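Local structure of methylated-DNA--protein-cysteine methyltransferase (1MGT) at residues V13-V18 with F31-L36. The protein repairs O6-methylguanine and O4-methylthymine in DNA by transferring the methyl group irreversibly to one of its own cysteines, a suicide reaction. Residues are numbered along the deposited sequence; the frame is centred on the assembly and turned at random.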
loop_
_atom_site.group_PDB
_atom_site.type_symbol
_atom_site.label_atom_id
_atom_site.label_comp_id
_atom_site.label_asym_id
_atom_site.label_seq_id
_atom_site.Cartn_x
_atom_site.Cartn_y
_atom_site.Cartn_z
ATOM N N VAL A 13 9.992 -12.681 -7.925
ATOM C CA VAL A 13 10.429 -12.562 -6.533
ATOM C C VAL A 13 9.871 -11.216 -6.049
ATOM O O VAL A 13 9.971 -10.276 -6.838
ATOM C CB VAL A 13 11.950 -12.592 -6.387
ATOM C CG1 VAL A 13 12.366 -12.185 -4.990
ATOM C CG2 VAL A 13 12.462 -14.034 -6.633
ATOM N N VAL A 14 9.246 -11.189 -4.907
ATOM C CA VAL A 14 8.713 -9.934 -4.378
ATOM C C VAL A 14 9.357 -9.685 -2.996
ATOM O O VAL A 14 9.289 -10.562 -2.145
ATOM C CB VAL A 14 7.184 -9.994 -4.166
ATOM C CG1 VAL A 14 6.665 -8.716 -3.545
ATOM C CG2 VAL A 14 6.481 -10.197 -5.526
ATOM N N TRP A 15 9.902 -8.500 -2.810
ATOM C CA TRP A 15 10.506 -8.124 -1.528
ATOM C C TRP A 15 9.506 -7.228 -0.786
ATOM O O TRP A 15 8.982 -6.313 -1.430
ATOM C CB TRP A 15 11.769 -7.280 -1.811
ATOM C CG TRP A 15 12.922 -8.149 -2.241
ATOM C CD1 TRP A 15 13.225 -8.586 -3.488
ATOM C CD2 TRP A 15 13.920 -8.682 -1.361
ATOM N NE1 TRP A 15 14.354 -9.373 -3.449
ATOM C CE2 TRP A 15 14.805 -9.442 -2.160
ATOM C CE3 TRP A 15 14.134 -8.587 0.016
ATOM C CZ2 TRP A 15 15.903 -10.099 -1.611
ATOM C CZ3 TRP A 15 15.235 -9.251 0.554
ATOM C CH2 TRP A 15 16.095 -9.996 -0.267
ATOM N N ILE A 16 9.249 -7.479 0.476
ATOM C CA ILE A 16 8.299 -6.652 1.226
ATOM C C ILE A 16 9.017 -6.083 2.466
ATOM O O ILE A 16 9.703 -6.848 3.141
ATOM C CB ILE A 16 7.068 -7.467 1.629
ATOM C CG1 ILE A 16 6.239 -7.873 0.381
ATOM C CG2 ILE A 16 6.162 -6.686 2.576
ATOM C CD1 ILE A 16 5.133 -8.874 0.744
ATOM N N GLY A 17 8.829 -4.785 2.707
ATOM C CA GLY A 17 9.488 -4.161 3.871
ATOM C C GLY A 17 8.378 -3.538 4.720
ATOM O O GLY A 17 7.453 -2.963 4.139
ATOM N N VAL A 18 8.420 -3.687 6.029
ATOM C CA VAL A 18 7.407 -3.128 6.907
ATOM C C VAL A 18 8.091 -2.316 8.034
ATOM O O VAL A 18 8.980 -2.854 8.694
ATOM C CB VAL A 18 6.531 -4.216 7.553
ATOM C CG1 VAL A 18 5.452 -3.576 8.443
ATOM C CG2 VAL A 18 5.833 -5.091 6.498
ATOM N N PHE A 31 10.589 -5.549 -6.676
ATOM C CA PHE A 31 11.046 -6.858 -7.188
ATOM C C PHE A 31 12.510 -7.119 -6.902
ATOM O O PHE A 31 13.027 -8.171 -7.323
ATOM C CB PHE A 31 10.803 -6.896 -8.694
ATOM C CG PHE A 31 9.354 -6.757 -9.072
ATOM C CD1 PHE A 31 8.972 -5.798 -9.996
ATOM C CD2 PHE A 31 8.420 -7.613 -8.521
ATOM C CE1 PHE A 31 7.622 -5.698 -10.350
ATOM C CE2 PHE A 31 7.078 -7.513 -8.876
ATOM C CZ PHE A 31 6.703 -6.553 -9.795
ATOM N N ASP A 32 13.192 -6.203 -6.214
ATOM C CA ASP A 32 14.616 -6.424 -5.893
ATOM C C ASP A 32 14.888 -5.690 -4.575
ATOM O O ASP A 32 14.174 -4.732 -4.263
ATOM C CB ASP A 32 15.518 -5.996 -7.019
ATOM C CG ASP A 32 15.559 -4.501 -7.254
ATOM O OD1 ASP A 32 14.796 -4.025 -8.111
ATOM O OD2 ASP A 32 16.358 -3.814 -6.578
ATOM N N ARG A 33 15.866 -6.134 -3.804
ATOM C CA ARG A 33 16.114 -5.502 -2.496
ATOM C C ARG A 33 16.583 -4.074 -2.557
ATOM O O ARG A 33 16.227 -3.260 -1.685
ATOM C CB ARG A 33 17.070 -6.403 -1.682
ATOM C CG ARG A 33 17.255 -5.952 -0.248
ATOM C CD ARG A 33 18.244 -6.806 0.542
ATOM N NE ARG A 33 18.060 -6.589 1.982
ATOM C CZ ARG A 33 18.487 -5.543 2.672
ATOM N NH1 ARG A 33 19.162 -4.543 2.115
ATOM N NH2 ARG A 33 18.231 -5.482 3.983
ATOM N N GLY A 34 17.378 -3.694 -3.556
ATOM C CA GLY A 34 17.884 -2.320 -3.674
ATOM C C GLY A 34 16.734 -1.336 -3.881
ATOM O O GLY A 34 16.675 -0.270 -3.297
ATOM N N THR A 35 15.794 -1.717 -4.771
ATOM C CA THR A 35 14.650 -0.842 -5.033
ATOM C C THR A 35 13.791 -0.763 -3.778
ATOM O O THR A 35 13.298 0.317 -3.444
ATOM C CB THR A 35 13.844 -1.361 -6.242
ATOM O OG1 THR A 35 14.756 -1.306 -7.379
ATOM C CG2 THR A 35 12.666 -0.442 -6.527
ATOM N N LEU A 36 13.637 -1.872 -3.089
ATOM C CA LEU A 36 12.859 -1.895 -1.866
ATOM C C LEU A 36 13.460 -0.906 -0.866
ATOM O O LEU A 36 12.734 -0.117 -0.293
ATOM C CB LEU A 36 12.855 -3.274 -1.186
ATOM C CG LEU A 36 12.126 -3.259 0.179
ATOM C CD1 LEU A 36 10.611 -3.180 -0.076
ATOM C CD2 LEU A 36 12.428 -4.455 1.036
#
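Trp15 turns one face of its indole to the start of helix 33-49. Arg33 CB sits 3.7 Å from the centroid of the six-membered ring, over its centre, a CH-pi contact, while Arg33 N and Asp32 C cover the five-membered part, Trp15 CD1 lying 3.5 Å from Asp32 C. Phe31 C comes near the indole plane at the edge. Arg33 CB, CG and CD lie against the benzo part, with CD 3.9 Å from Trp15 CZ3, and the guanidinium plane stands at 86° to the ring. Phe31 offers Val13 and Val14 its ring edge, Phe31 CD2 lying 3.5 Å from Val13 O, and Arg12 adds a cation-pi contact to the Phe31 ring. In Leu36, chi1 (175°) sets CG anti to the backbone N and chi2 (74°) brings CD1 to Gly17 N at 3.7 Å; Gly17 has no side chain, and Leu36 packs directly on the strand backbone. Asp32 is the N-cap: OD2 accepts from Thr35 N (2.8 Å), which meets it from above the carboxylate plane, and OD1 accepts from Thr35 OG1. Within the N-terminal family region, away from the nucleophile Cys141, the helix after strand 24-30 thus packs back on the central strand of the antiparallel sheet, on the face opposite the Val14 and Ile16 side chains. No hydrogen bond joins the two segments; the contact is van der Waals and CH-pi packing, part of it against peptide backbone, while the polar bonds of Asp32 hold the helix start against the indole face.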